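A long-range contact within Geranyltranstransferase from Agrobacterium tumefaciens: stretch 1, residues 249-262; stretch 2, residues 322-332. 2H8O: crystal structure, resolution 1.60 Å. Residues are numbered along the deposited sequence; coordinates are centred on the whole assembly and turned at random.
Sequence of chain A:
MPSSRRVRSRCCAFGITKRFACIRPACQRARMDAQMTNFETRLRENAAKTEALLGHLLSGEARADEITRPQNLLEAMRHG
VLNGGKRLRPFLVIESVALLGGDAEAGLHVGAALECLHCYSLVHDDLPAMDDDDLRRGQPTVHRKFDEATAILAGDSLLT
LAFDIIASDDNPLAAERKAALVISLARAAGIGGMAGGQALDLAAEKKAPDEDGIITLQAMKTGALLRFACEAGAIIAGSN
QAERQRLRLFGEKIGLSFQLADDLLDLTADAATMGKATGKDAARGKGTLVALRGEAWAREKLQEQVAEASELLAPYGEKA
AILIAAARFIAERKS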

# COMPACT_ATOMS: atom_id res chain seq x y z
N LEU A 249 14.93 5.62 -18.42
CA LEU A 249 15.29 4.80 -19.56
C LEU A 249 16.35 3.77 -19.19
O LEU A 249 16.26 2.60 -19.60
N PHE A 250 17.34 4.19 -18.42
CA PHE A 250 18.37 3.26 -17.94
C PHE A 250 17.71 2.12 -17.15
O PHE A 250 18.02 0.94 -17.34
N GLY A 251 16.76 2.47 -16.29
CA GLY A 251 16.04 1.49 -15.49
C GLY A 251 15.25 0.52 -16.34
O GLY A 251 15.19 -0.67 -16.07
N GLU A 252 14.63 1.05 -17.40
CA GLU A 252 13.95 0.18 -18.38
C GLU A 252 14.93 -0.82 -19.02
O GLU A 252 14.62 -2.00 -19.13
N LYS A 253 16.13 -0.39 -19.42
CA LYS A 253 17.11 -1.33 -20.00
C LYS A 253 17.58 -2.38 -18.98
O LYS A 253 17.74 -3.57 -19.30
N ILE A 254 17.78 -1.97 -17.72
CA ILE A 254 18.12 -2.92 -16.65
C ILE A 254 17.03 -3.99 -16.54
O ILE A 254 17.33 -5.17 -16.47
N GLY A 255 15.77 -3.58 -16.54
CA GLY A 255 14.67 -4.51 -16.37
C GLY A 255 14.53 -5.46 -17.54
O GLY A 255 14.27 -6.63 -17.35
N LEU A 256 14.68 -4.93 -18.75
CA LEU A 256 14.67 -5.75 -19.96
C LEU A 256 15.78 -6.81 -19.87
O LEU A 256 15.56 -7.99 -20.17
N SER A 257 16.98 -6.40 -19.45
CA SER A 257 18.10 -7.32 -19.34
C SER A 257 17.88 -8.34 -18.22
O SER A 257 18.20 -9.53 -18.38
N PHE A 258 17.36 -7.87 -17.10
CA PHE A 258 17.06 -8.72 -15.95
C PHE A 258 16.15 -9.88 -16.34
O PHE A 258 16.42 -11.03 -16.02
N GLN A 259 15.10 -9.55 -17.08
CA GLN A 259 14.12 -10.55 -17.51
C GLN A 259 14.72 -11.57 -18.48
O GLN A 259 14.56 -12.78 -18.29
N LEU A 260 15.40 -11.09 -19.52
CA LEU A 260 16.03 -11.96 -20.52
C LEU A 260 17.07 -12.89 -19.90
O LEU A 260 17.07 -14.08 -20.14
N ALA A 261 17.96 -12.32 -19.09
CA ALA A 261 19.02 -13.11 -18.46
C ALA A 261 18.40 -14.23 -17.64
O ALA A 261 18.90 -15.36 -17.67
N ASP A 262 17.32 -13.92 -16.93
CA ASP A 262 16.66 -14.89 -16.06
C ASP A 262 16.03 -16.00 -16.88
O ASP A 262 16.18 -17.19 -16.55
N ILE A 322 29.87 2.08 -11.60
CA ILE A 322 29.15 1.12 -10.75
C ILE A 322 27.83 0.70 -11.37
O ILE A 322 27.49 -0.49 -11.39
N LEU A 323 27.06 1.66 -11.86
CA LEU A 323 25.78 1.32 -12.51
C LEU A 323 25.98 0.60 -13.82
O LEU A 323 25.21 -0.29 -14.16
N ILE A 324 27.01 0.97 -14.57
CA ILE A 324 27.33 0.27 -15.82
C ILE A 324 27.73 -1.18 -15.51
O ILE A 324 27.31 -2.11 -16.22
N ALA A 325 28.48 -1.39 -14.43
CA ALA A 325 28.87 -2.73 -13.98
C ALA A 325 27.64 -3.56 -13.59
O ALA A 325 27.60 -4.76 -13.83
N ALA A 326 26.64 -2.90 -12.99
CA ALA A 326 25.40 -3.58 -12.65
C ALA A 326 24.71 -4.08 -13.92
O ALA A 326 24.24 -5.21 -13.96
N ALA A 327 24.67 -3.25 -14.95
CA ALA A 327 24.06 -3.66 -16.20
C ALA A 327 24.76 -4.90 -16.75
O ALA A 327 24.11 -5.86 -17.16
N ARG A 328 26.09 -4.89 -16.73
CA ARG A 328 26.85 -6.03 -17.22
C ARG A 328 26.67 -7.27 -16.35
O ARG A 328 26.55 -8.37 -16.87
N PHE A 329 26.63 -7.11 -15.03
CA PHE A 329 26.43 -8.25 -14.12
C PHE A 329 25.09 -8.93 -14.38
O PHE A 329 25.01 -10.15 -14.52
N ILE A 330 24.04 -8.11 -14.40
CA ILE A 330 22.68 -8.57 -14.63
C ILE A 330 22.61 -9.33 -15.94
O ILE A 330 22.12 -10.46 -15.99
N ALA A 331 23.14 -8.71 -16.99
CA ALA A 331 22.96 -9.21 -18.35
C ALA A 331 23.72 -10.49 -18.63
O ALA A 331 23.38 -11.20 -19.57
N GLU A 332 24.74 -10.78 -17.83
CA GLU A 332 25.58 -11.96 -18.02
C GLU A 332 25.76 -12.73 -16.72
O GLU A 332 24.84 -13.42 -16.27

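Two helices that run side by side in nearly the same direction can be held together almost wholly by the fit of apolar side chains, and the pairing of residues 249-262 with 322-331 is a compact example. Their axes approach to 8.8 Å at an angle of 22°, and the contact buries 413 Å² without a single direct hydrogen bond between the stretches. Within each helix the backbone is hydrogen-bonded in the usual i to i+4 pattern, as from I254 N to F250 O, and the direct contacts between the stretches are packing contacts.

Along the first helix, F250 is the first residue to engage. Its CA-to-CB bond points toward the partner, and a t rotamer (chi1 179°) carries the ring across to L323. The ring meets the other helix edge-on: CZ lies 3.5 Å from L323 O, which sits near the ring plane, and 3.9 Å from L323 CB. L323, itself m,t, also points toward the first helix.

One turn later, I254 sets off sideways, yet its m,m conformation brings its end nearer to the partner. I254 CD1 rests 3.7 Å from A327 CA, 3.9 Å from A327 CB and also 3.7 Å from I330 CD1, while the closest contact with I330 is I254 CG2 to I330 CD1 at 3.4 Å. G251 and G255 take no part.

S257 (chi1 m) points toward the second helix where the backbones come close, its CA being 5.3 Å from that of A331. Its CB lies 4.3 Å from A331 CB and 4.2 Å from I330 CG2. The hydroxyl supplies the polar element: S257 OG is 2.9 Å from water 1, which in turn donates a weak hydrogen bond to A327 O, the water oxygen lying 3.5 Å from that carbonyl oxygen. The water thus forms a tenuous bridge where direct polar contact is absent.

F258 leaves its helix sideways in a t rotamer (chi1 178°), and its contact is made close to the backbone: F258 CA and CB lie 3.5 and 3.9 Å, respectively, from I330 CG2. I330, in the m,t rotamer and directed toward the first helix, is the principal knob of the interface, with 97 Å² covered as it touches I254, S257 and F258 in succession.

A261 closes the contact. Its CB points toward the partner and comes within 3.2 Å of I330 O, a tight approach of a methyl group to a carbonyl oxygen; A331 O lies 4.1 Å from the same A261 CB.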

# COMPACT_ATOMS: atom_id res chain seq x y z
CB LEU A 249 15.78 5.66 -20.72
CG LEU A 249 14.87 6.51 -21.57
CD1 LEU A 249 15.72 7.01 -22.73
CD2 LEU A 249 13.68 5.73 -22.10
CB PHE A 250 19.40 3.99 -17.06
CG PHE A 250 20.46 3.09 -16.52
CD1 PHE A 250 21.57 2.72 -17.28
CD2 PHE A 250 20.36 2.58 -15.24
CE1 PHE A 250 22.54 1.88 -16.76
CE2 PHE A 250 21.32 1.73 -14.72
CZ PHE A 250 22.41 1.39 -15.48
CB GLU A 252 13.18 1.03 -19.42
CG GLU A 252 12.02 1.79 -18.77
CD GLU A 252 11.20 2.64 -19.73
OE1 GLU A 252 11.70 2.96 -20.82
OE2 GLU A 252 10.03 2.96 -19.38
CB LYS A 253 18.31 -0.57 -20.59
CG LYS A 253 17.95 0.40 -21.73
CD LYS A 253 17.41 -0.34 -22.97
CE LYS A 253 16.78 0.58 -24.01
NZ LYS A 253 15.88 -0.20 -24.93
CB ILE A 254 18.26 -2.21 -15.26
CG1 ILE A 254 19.51 -1.35 -15.21
CG2 ILE A 254 18.29 -3.26 -14.12
CD1 ILE A 254 20.83 -2.14 -15.07
CB LEU A 256 14.83 -4.87 -21.22
CG LEU A 256 13.66 -3.93 -21.56
CD1 LEU A 256 14.03 -2.86 -22.63
CD2 LEU A 256 12.48 -4.75 -22.01
CB SER A 257 19.40 -6.55 -19.11
OG SER A 257 19.75 -5.80 -20.27
CB PHE A 258 16.45 -7.86 -14.85
CG PHE A 258 16.05 -8.62 -13.60
CD1 PHE A 258 16.90 -8.65 -12.50
CD2 PHE A 258 14.82 -9.25 -13.53
CE1 PHE A 258 16.53 -9.32 -11.35
CE2 PHE A 258 14.44 -9.92 -12.39
CZ PHE A 258 15.29 -9.96 -11.30
CB GLN A 259 12.92 -9.84 -18.16
CG GLN A 259 11.78 -10.76 -18.56
CD GLN A 259 11.18 -11.44 -17.36
OE1 GLN A 259 10.85 -10.79 -16.36
NE2 GLN A 259 11.05 -12.77 -17.43
CB LEU A 260 16.72 -11.15 -21.61
CG LEU A 260 15.97 -10.75 -22.86
CD1 LEU A 260 16.91 -10.00 -23.78
CD2 LEU A 260 15.39 -11.97 -23.57
CB ALA A 261 19.92 -12.22 -17.58
CB ASP A 262 15.60 -14.23 -15.18
CG ASP A 262 15.32 -15.02 -13.92
OD1 ASP A 262 16.27 -15.20 -13.12
OD2 ASP A 262 14.17 -15.48 -13.73
CB ILE A 322 28.92 1.70 -9.34
CG1 ILE A 322 30.26 1.71 -8.59
CG2 ILE A 322 27.89 0.90 -8.58
CD1 ILE A 322 30.22 2.43 -7.31
CB LEU A 323 24.93 2.56 -12.72
CG LEU A 323 24.20 3.02 -11.46
CD1 LEU A 323 23.61 4.41 -11.67
CD2 LEU A 323 23.13 2.00 -11.00
CB ILE A 324 28.38 1.02 -16.64
CG1 ILE A 324 27.73 2.28 -17.21
CG2 ILE A 324 28.96 0.15 -17.76
CD1 ILE A 324 28.69 3.21 -17.88
CB ALA A 325 29.84 -2.66 -12.82
CB ALA A 326 24.48 -2.66 -11.87
CB ALA A 327 24.08 -2.50 -17.23
CB ARG A 328 28.33 -5.66 -17.34
CG ARG A 328 29.03 -6.36 -18.50
CD ARG A 328 30.36 -5.70 -18.85
NE ARG A 328 31.38 -5.89 -17.82
CZ ARG A 328 32.15 -6.98 -17.71
NH1 ARG A 328 32.01 -8.02 -18.53
NH2 ARG A 328 33.07 -7.04 -16.76
CB PHE A 329 26.49 -7.83 -12.65
CG PHE A 329 26.04 -8.91 -11.68
CD1 PHE A 329 26.90 -9.94 -11.32
CD2 PHE A 329 24.75 -8.89 -11.14
CE1 PHE A 329 26.49 -10.94 -10.43
CE2 PHE A 329 24.33 -9.88 -10.24
CZ PHE A 329 25.20 -10.91 -9.88
CB ILE A 330 21.69 -7.38 -14.68
CG1 ILE A 330 21.52 -6.77 -13.29
CG2 ILE A 330 20.32 -7.82 -15.21
CD1 ILE A 330 20.84 -5.42 -13.31
CB ALA A 331 23.36 -8.15 -19.36
CB GLU A 332 26.94 -11.57 -18.61
CG GLU A 332 28.04 -11.24 -17.59
CD GLU A 332 29.24 -10.55 -18.22
OE1 GLU A 332 30.36 -10.69 -17.66
OE2 GLU A 332 29.08 -9.86 -19.25
O HOH W 1 21.64 -4.06 -18.84